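PDB 5T87: CdiI immunity protein from Cupriavidus taiwanensis, which probably protects the cell from the CdiA toxin of contact-dependent growth inhibition, the protein with which it forms a complex. Local coordinates for residues A[50-55]-A[64-69]; A[68-73]-A[87-92]. One frame throughout, in Å; residues are numbered along the deposited sequence.

Interaction 1 of 2, residues A[50-55]-A[64-69]; sequences KSVAFD and SLAVTC
Ala53 and Ala66 bring helix 42-53 and helix 60-76 close together. Their CA atoms are 5.5 Å apart, a separation that small side chains permit. The CB of Ala66 points toward segment 50-55 and settles against two consecutive residues, Val52 and Ala53. CB of Ala66 lies 3.8 Å from CG1 of Val52. The backbone N of Ala53 is 3.9 Å from the same CB of Ala66. The methyl of Ala66 therefore rests partly on the main chain of its neighbour. The two alanine methyls face each other, CB of Ala53 being 4.2 Å from CB of Ala66.

Val52 reaches across with one branch. Its CG1 is anti to the backbone N (chi1 176°) and takes the contact with Ala66. On the other flank of Ala66, Val67 uses CG2, which is 4.1 Å from CB of Ala53. All four touching residues are buried. Phe88 of helix 82-91 also packs on Ala53, and Ala101 and Ala105 of helix 96-114 pack on Val67.

The outer side of the first segment is looser. Ser51 and Phe54 are exposed and touch nothing of segment 64-69; the Phe54 ring meets Phe88 instead. The OG of Ser51 is hydrogen-bonded to Arg48 O, and OD1 of Asp55 to the N of Asn57. Elsewhere on helix 60-76, Leu65 packs on Arg39 of the CdiA toxin chain.

No hydrogen bond or charge pair joins the two segments. Cohesion across them is apolar, and it depends on the close fit of methyl groups between helices in near backbone contact.

Interaction 2 of 2, residues A[68-73]-A[87-92]; sequences TCVGHL and EFLLSL
Val70 meets Phe88 and Leu89, and the contact between the segments is wholly apolar. Val70 points from helix 60-76 toward helix 82-91 and brings both methyls to the CE2 corner of the Phe88 ring. CE2 of Phe88 is 3.9 Å from CG2 of Val70 and 4.0 Å from CG1 of Val70. The CG2 methyl comes to the ring at a slant. The ring gets there because its CG is anti to the backbone N (chi1 170°), which carries it out from its helix toward Val70. CG1 of Val70 also approaches CD2 of Leu89, at 4.3 Å. The backbones stay well apart, with 8.7 Å between the CA atoms of Val70 and Leu89. Side chains alone bridge the gap.

Other apolar and aromatic groups pack on the ring. CD1 of Leu92, from the same segment, lies 3.8 Å above one face, shifted toward the rim. Phe46 of helix 42-53 makes an edge-to-face pair with Phe88.

The hydrogen bonds lie within the segments or lead out of them. OG of Ser91 donates to O of Phe88 at 2.7 Å, near the end of helix 82-91. The bond meets the carbonyl at 121° and is tilted 27° from its plane. Elsewhere on helix 60-76, NE2 of His72 is hydrogen-bonded to NE2 of His46 of the CdiA toxin chain.

The arrangement is typical of the hydrophobic core of an all-helical fold. Here helix 60-76 packs inward with Val70, while His72 on the same helix lies at the toxin interface.

In the fold
After the short strand 4-5, helices 16-22 and 25-38 lead to helix 42-53, which enters interaction 1. That contact closes a short loop of chain, with eight residues between its segments, half of them helical. Interaction 2 begins where interaction 1 ends, sharing Thr68 and Cys69. It closes the next loop of chain, onto helix 82-91, with thirteen residues between its segments, most of them helical. The two closures follow one another and neither nest nor cross. Helix 60-76 is common to both. The contacts also touch directly, for Phe54 and Lys50 pack on Phe88, and Val67 on Leu92. Together they tie helices 42-53, 60-76 and 82-91 into one core, against which helix 96-114 also packs.

Interaction 1 of 2, residues A[50-55]-A[64-69]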
ATOM      1  N   LYS A  50      -2.884  10.079  -8.494  1.00 40.93           N
ATOM      2  CA  LYS A  50      -1.893  11.112  -8.776  1.00 41.73           C
ATOM      3  C   LYS A  50      -2.353  12.509  -8.356  1.00 41.48           C
ATOM      4  O   LYS A  50      -1.560  13.292  -7.834  1.00 41.56           O
ATOM      5  CB  LYS A  50      -1.542  11.135 -10.265  1.00 42.82           C
ATOM      6  CG  LYS A  50      -0.701   9.959 -10.754  1.00 43.46           C
ATOM      7  CD  LYS A  50      -0.032  10.266 -12.088  1.00 44.25           C
ATOM      8  CE  LYS A  50      -1.034  10.376 -13.217  1.00 44.09           C
ATOM      9  NZ  LYS A  50      -0.337  10.757 -14.467  1.00 45.19           N
ATOM     10  N   SER A  51      -3.616  12.833  -8.604  1.00 41.54           N
ATOM     11  CA  SER A  51      -4.127  14.147  -8.219  1.00 42.72           C
ATOM     12  C   SER A  51      -4.045  14.343  -6.687  1.00 41.92           C
ATOM     13  O   SER A  51      -3.813  15.457  -6.209  1.00 42.44           O
ATOM     14  CB  SER A  51      -5.569  14.345  -8.691  1.00 43.52           C
ATOM     15  OG  SER A  51      -6.459  13.562  -7.910  1.00 44.57           O
ATOM     16  N   VAL A  52      -4.213  13.262  -5.929  1.00 40.51           N
ATOM     17  CA  VAL A  52      -4.063  13.339  -4.460  1.00 39.82           C
ATOM     18  C   VAL A  52      -2.588  13.454  -4.078  1.00 39.18           C
ATOM     19  O   VAL A  52      -2.206  14.337  -3.306  1.00 38.57           O
ATOM     20  CB  VAL A  52      -4.721  12.146  -3.761  1.00 39.29           C
ATOM     21  CG1 VAL A  52      -4.469  12.180  -2.246  1.00 39.55           C
ATOM     22  CG2 VAL A  52      -6.212  12.156  -4.045  1.00 39.23           C
ATOM     23  N   ALA A  53      -1.770  12.587  -4.665  1.00 38.92           N
ATOM     24  CA  ALA A  53      -0.339  12.586  -4.409  1.00 39.29           C
ATOM     25  C   ALA A  53       0.349  13.921  -4.713  1.00 40.73           C
ATOM     26  O   ALA A  53       1.259  14.305  -3.974  1.00 41.72           O
ATOM     27  CB  ALA A  53       0.333  11.460  -5.179  1.00 38.89           C
ATOM     28  N   PHE A  54      -0.088  14.628  -5.763  1.00 41.51           N
ATOM     29  CA  PHE A  54       0.552  15.877  -6.183  1.00 42.73           C
ATOM     30  C   PHE A  54      -0.003  17.149  -5.537  1.00 43.81           C
ATOM     31  O   PHE A  54       0.543  18.239  -5.755  1.00 44.07           O
ATOM     32  CB  PHE A  54       0.477  16.025  -7.704  1.00 43.31           C
ATOM     33  CG  PHE A  54       1.419  15.130  -8.455  1.00 43.45           C
ATOM     34  CD1 PHE A  54       2.754  14.992  -8.070  1.00 43.74           C
ATOM     35  CD2 PHE A  54       0.985  14.456  -9.597  1.00 43.65           C
ATOM     36  CE1 PHE A  54       3.612  14.176  -8.791  1.00 44.56           C
ATOM     37  CE2 PHE A  54       1.844  13.642 -10.327  1.00 43.41           C
ATOM     38  CZ  PHE A  54       3.159  13.501  -9.926  1.00 43.97           C
ATOM     39  N   ASP A  55      -1.071  17.017  -4.748  1.00 43.81           N
ATOM     40  CA  ASP A  55      -1.818  18.176  -4.290  1.00 44.15           C
ATOM     41  C   ASP A  55      -1.192  18.709  -3.002  1.00 45.26           C
ATOM     42  O   ASP A  55      -1.332  18.118  -1.934  1.00 46.74           O
ATOM     43  CB  ASP A  55      -3.292  17.808  -4.125  1.00 43.34           C
ATOM     44  CG  ASP A  55      -4.136  18.957  -3.606  1.00 44.08           C
ATOM     45  OD1 ASP A  55      -3.625  20.098  -3.444  1.00 44.96           O
ATOM     46  OD2 ASP A  55      -5.327  18.708  -3.350  1.00 44.36           O
ATOM     47  N   SER A  64       1.162  10.558   0.823  1.00 42.83           N
ATOM     48  CA  SER A  64       1.949   9.349   0.983  1.00 43.47           C
ATOM     49  C   SER A  64       1.103   8.086   0.792  1.00 42.91           C
ATOM     50  O   SER A  64       1.535   7.132   0.123  1.00 43.07           O
ATOM     51  CB  SER A  64       2.621   9.358   2.363  1.00 44.08           C
ATOM     52  OG  SER A  64       3.680   8.421   2.414  1.00 46.15           O
ATOM     53  N   LEU A  65      -0.102   8.090   1.356  1.00 41.80           N
ATOM     54  CA  LEU A  65      -1.014   6.959   1.207  1.00 41.90           C
ATOM     55  C   LEU A  65      -1.379   6.710  -0.275  1.00 42.48           C
ATOM     56  O   LEU A  65      -1.409   5.560  -0.757  1.00 41.63           O
ATOM     57  CB  LEU A  65      -2.280   7.175   2.044  1.00 41.16           C
ATOM     58  CG  LEU A  65      -3.365   6.104   1.865  1.00 41.14           C
ATOM     59  CD1 LEU A  65      -2.825   4.741   2.232  1.00 41.34           C
ATOM     60  CD2 LEU A  65      -4.618   6.419   2.656  1.00 41.16           C
ATOM     61  N   ALA A  66      -1.657   7.801  -0.985  1.00 42.95           N
ATOM     62  CA  ALA A  66      -1.989   7.732  -2.415  1.00 42.95           C
ATOM     63  C   ALA A  66      -0.881   7.066  -3.230  1.00 42.57           C
ATOM     64  O   ALA A  66      -1.162   6.254  -4.123  1.00 43.08           O
ATOM     65  CB  ALA A  66      -2.290   9.122  -2.954  1.00 42.68           C
ATOM     66  N   VAL A  67       0.371   7.384  -2.905  1.00 41.65           N
ATOM     67  CA  VAL A  67       1.508   6.714  -3.538  1.00 41.89           C
ATOM     68  C   VAL A  67       1.504   5.223  -3.225  1.00 41.78           C
ATOM     69  O   VAL A  67       1.608   4.414  -4.105  1.00 40.98           O
ATOM     70  CB  VAL A  67       2.836   7.328  -3.085  1.00 43.13           C
ATOM     71  CG1 VAL A  67       4.028   6.480  -3.528  1.00 44.24           C
ATOM     72  CG2 VAL A  67       2.965   8.741  -3.629  1.00 43.23           C
ATOM     73  N   THR A  68       1.371   4.878  -1.951  1.00 43.02           N
ATOM     74  CA  THR A  68       1.255   3.486  -1.532  1.00 43.60           C
ATOM     75  C   THR A  68       0.125   2.787  -2.295  1.00 43.73           C
ATOM     76  O   THR A  68       0.293   1.662  -2.761  1.00 44.51           O
ATOM     77  CB  THR A  68       1.085   3.401   0.010  1.00 44.29           C
ATOM     78  OG1 THR A  68       2.357   3.630   0.621  1.00 44.95           O
ATOM     79  CG2 THR A  68       0.558   2.045   0.477  1.00 44.52           C
ATOM     80  N   CYS A  69      -1.002   3.472  -2.445  1.00 43.55           N
ATOM     81  CA  CYS A  69      -2.110   2.966  -3.257  1.00 43.74           C
ATOM     82  C   CYS A  69      -1.746   2.732  -4.726  1.00 43.46           C
ATOM     83  O   CYS A  69      -2.228   1.774  -5.339  1.00 42.34           O
ATOM     84  CB  CYS A  69      -3.312   3.902  -3.168  1.00 43.67           C
ATOM     85  SG  CYS A  69      -4.178   3.722  -1.606  1.00 43.54           S
TER

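Interaction 2 of 2, residues A[68-73]-A[87-92]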
ATOM      1  N   THR A  68       1.371   4.878  -1.951  1.00 43.02           N
ATOM      2  CA  THR A  68       1.255   3.486  -1.532  1.00 43.60           C
ATOM      3  C   THR A  68       0.125   2.787  -2.295  1.00 43.73           C
ATOM      4  O   THR A  68       0.293   1.662  -2.761  1.00 44.51           O
ATOM      5  CB  THR A  68       1.085   3.401   0.010  1.00 44.29           C
ATOM      6  OG1 THR A  68       2.357   3.630   0.621  1.00 44.95           O
ATOM      7  CG2 THR A  68       0.558   2.045   0.477  1.00 44.52           C
ATOM      8  N   CYS A  69      -1.002   3.472  -2.445  1.00 43.55           N
ATOM      9  CA  CYS A  69      -2.110   2.966  -3.257  1.00 43.74           C
ATOM     10  C   CYS A  69      -1.746   2.732  -4.726  1.00 43.46           C
ATOM     11  O   CYS A  69      -2.228   1.774  -5.339  1.00 42.34           O
ATOM     12  CB  CYS A  69      -3.312   3.902  -3.168  1.00 43.67           C
ATOM     13  SG  CYS A  69      -4.178   3.722  -1.606  1.00 43.54           S
ATOM     14  N   VAL A  70      -0.894   3.588  -5.284  1.00 43.34           N
ATOM     15  CA  VAL A  70      -0.394   3.367  -6.658  1.00 43.95           C
ATOM     16  C   VAL A  70       0.404   2.058  -6.697  1.00 44.92           C
ATOM     17  O   VAL A  70       0.314   1.293  -7.673  1.00 44.03           O
ATOM     18  CB  VAL A  70       0.410   4.585  -7.197  1.00 43.71           C
ATOM     19  CG1 VAL A  70       1.156   4.262  -8.492  1.00 44.33           C
ATOM     20  CG2 VAL A  70      -0.522   5.771  -7.424  1.00 43.14           C
ATOM     21  N   GLY A  71       1.142   1.799  -5.614  1.00 45.77           N
ATOM     22  CA  GLY A  71       1.827   0.525  -5.407  1.00 47.01           C
ATOM     23  C   GLY A  71       0.894  -0.661  -5.431  1.00 47.39           C
ATOM     24  O   GLY A  71       1.229  -1.703  -5.988  1.00 48.34           O
ATOM     25  N   HIS A  72      -0.280  -0.493  -4.834  1.00 47.47           N
ATOM     26  CA  HIS A  72      -1.278  -1.554  -4.799  1.00 48.31           C
ATOM     27  C   HIS A  72      -1.861  -1.813  -6.161  1.00 48.28           C
ATOM     28  O   HIS A  72      -2.008  -2.977  -6.550  1.00 49.36           O
ATOM     29  CB  HIS A  72      -2.406  -1.237  -3.815  1.00 48.21           C
ATOM     30  CG  HIS A  72      -1.954  -1.171  -2.401  1.00 48.79           C
ATOM     31  ND1 HIS A  72      -1.039  -2.054  -1.873  1.00 50.83           N
ATOM     32  CD2 HIS A  72      -2.282  -0.325  -1.399  1.00 49.11           C
ATOM     33  CE1 HIS A  72      -0.824  -1.760  -0.604  1.00 50.34           C
ATOM     34  NE2 HIS A  72      -1.562  -0.711  -0.294  1.00 49.44           N
ATOM     35  N   LEU A  73      -2.202  -0.751  -6.887  1.00 47.81           N
ATOM     36  CA  LEU A  73      -2.679  -0.915  -8.263  1.00 47.91           C
ATOM     37  C   LEU A  73      -1.698  -1.701  -9.101  1.00 48.44           C
ATOM     38  O   LEU A  73      -2.083  -2.642  -9.780  1.00 48.71           O
ATOM     39  CB  LEU A  73      -2.893   0.417  -8.939  1.00 47.62           C
ATOM     40  CG  LEU A  73      -4.146   1.192  -8.599  1.00 48.38           C
ATOM     41  CD1 LEU A  73      -4.240   2.386  -9.542  1.00 48.58           C
ATOM     42  CD2 LEU A  73      -5.375   0.311  -8.737  1.00 49.41           C
ATOM     43  N   GLU A  87       7.901   6.352 -14.133  1.00 51.88           N
ATOM     44  CA  GLU A  87       8.297   7.770 -14.218  1.00 52.88           C
ATOM     45  C   GLU A  87       7.670   8.562 -13.076  1.00 50.45           C
ATOM     46  O   GLU A  87       8.327   9.437 -12.478  1.00 51.17           O
ATOM     47  CB  GLU A  87       7.937   8.399 -15.585  1.00 54.70           C
ATOM     48  CG  GLU A  87       9.022   8.173 -16.640  1.00 58.86           C
ATOM     49  CD  GLU A  87       8.550   8.265 -18.096  1.00 60.23           C
ATOM     50  OE1 GLU A  87       7.759   9.174 -18.443  1.00 60.70           O
ATOM     51  OE2 GLU A  87       9.001   7.426 -18.908  1.00 60.55           O
ATOM     52  N   PHE A  88       6.407   8.240 -12.784  1.00 46.77           N
ATOM     53  CA  PHE A  88       5.688   8.812 -11.642  1.00 44.28           C
ATOM     54  C   PHE A  88       6.389   8.557 -10.300  1.00 43.73           C
ATOM     55  O   PHE A  88       6.700   9.492  -9.560  1.00 42.07           O
ATOM     56  CB  PHE A  88       4.269   8.268 -11.591  1.00 42.39           C
ATOM     57  CG  PHE A  88       3.551   8.613 -10.338  1.00 42.18           C
ATOM     58  CD1 PHE A  88       3.147   9.922 -10.098  1.00 42.49           C
ATOM     59  CD2 PHE A  88       3.302   7.641  -9.370  1.00 41.92           C
ATOM     60  CE1 PHE A  88       2.487  10.257  -8.930  1.00 42.26           C
ATOM     61  CE2 PHE A  88       2.635   7.968  -8.206  1.00 41.38           C
ATOM     62  CZ  PHE A  88       2.224   9.277  -7.988  1.00 41.72           C
ATOM     63  N   LEU A  89       6.668   7.297 -10.008  1.00 43.81           N
ATOM     64  CA  LEU A  89       7.272   6.955  -8.727  1.00 45.81           C
ATOM     65  C   LEU A  89       8.696   7.494  -8.597  1.00 47.61           C
ATOM     66  O   LEU A  89       9.096   7.936  -7.508  1.00 48.25           O
ATOM     67  CB  LEU A  89       7.247   5.445  -8.511  1.00 46.48           C
ATOM     68  CG  LEU A  89       5.852   4.818  -8.419  1.00 45.64           C
ATOM     69  CD1 LEU A  89       5.948   3.299  -8.429  1.00 46.45           C
ATOM     70  CD2 LEU A  89       5.108   5.302  -7.188  1.00 45.55           C
ATOM     71  N   LEU A  90       9.449   7.464  -9.697  1.00 48.21           N
ATOM     72  CA  LEU A  90      10.801   8.004  -9.709  1.00 49.84           C
ATOM     73  C   LEU A  90      10.839   9.521  -9.577  1.00 50.22           C
ATOM     74  O   LEU A  90      11.800  10.063  -9.029  1.00 51.17           O
ATOM     75  CB  LEU A  90      11.529   7.613 -10.988  1.00 51.96           C
ATOM     76  CG  LEU A  90      11.966   6.156 -11.137  1.00 53.40           C
ATOM     77  CD1 LEU A  90      12.585   6.009 -12.525  1.00 55.24           C
ATOM     78  CD2 LEU A  90      12.940   5.711 -10.047  1.00 53.93           C
ATOM     79  N   SER A  91       9.814  10.206 -10.086  1.00 49.58           N
ATOM     80  CA  SER A  91       9.772  11.666 -10.008  1.00 50.81           C
ATOM     81  C   SER A  91       9.565  12.187  -8.587  1.00 51.30           C
ATOM     82  O   SER A  91       9.790  13.371  -8.337  1.00 52.64           O
ATOM     83  CB  SER A  91       8.703  12.246 -10.938  1.00 50.36           C
ATOM     84  OG  SER A  91       7.408  11.856 -10.542  1.00 49.37           O
ATOM     85  N   LEU A  92       9.159  11.305  -7.669  1.00 51.83           N
ATOM     86  CA  LEU A  92       8.947  11.651  -6.251  1.00 52.95           C
ATOM     87  C   LEU A  92      10.128  11.370  -5.306  1.00 54.75           C
ATOM     88  O   LEU A  92      10.134  11.855  -4.171  1.00 56.21           O
ATOM     89  CB  LEU A  92       7.734  10.887  -5.722  1.00 51.31           C
ATOM     90  CG  LEU A  92       6.444  10.974  -6.541  1.00 49.74           C
ATOM     91  CD1 LEU A  92       5.433   9.956  -6.043  1.00 48.39           C
ATOM     92  CD2 LEU A  92       5.863  12.376  -6.530  1.00 50.35           C
TER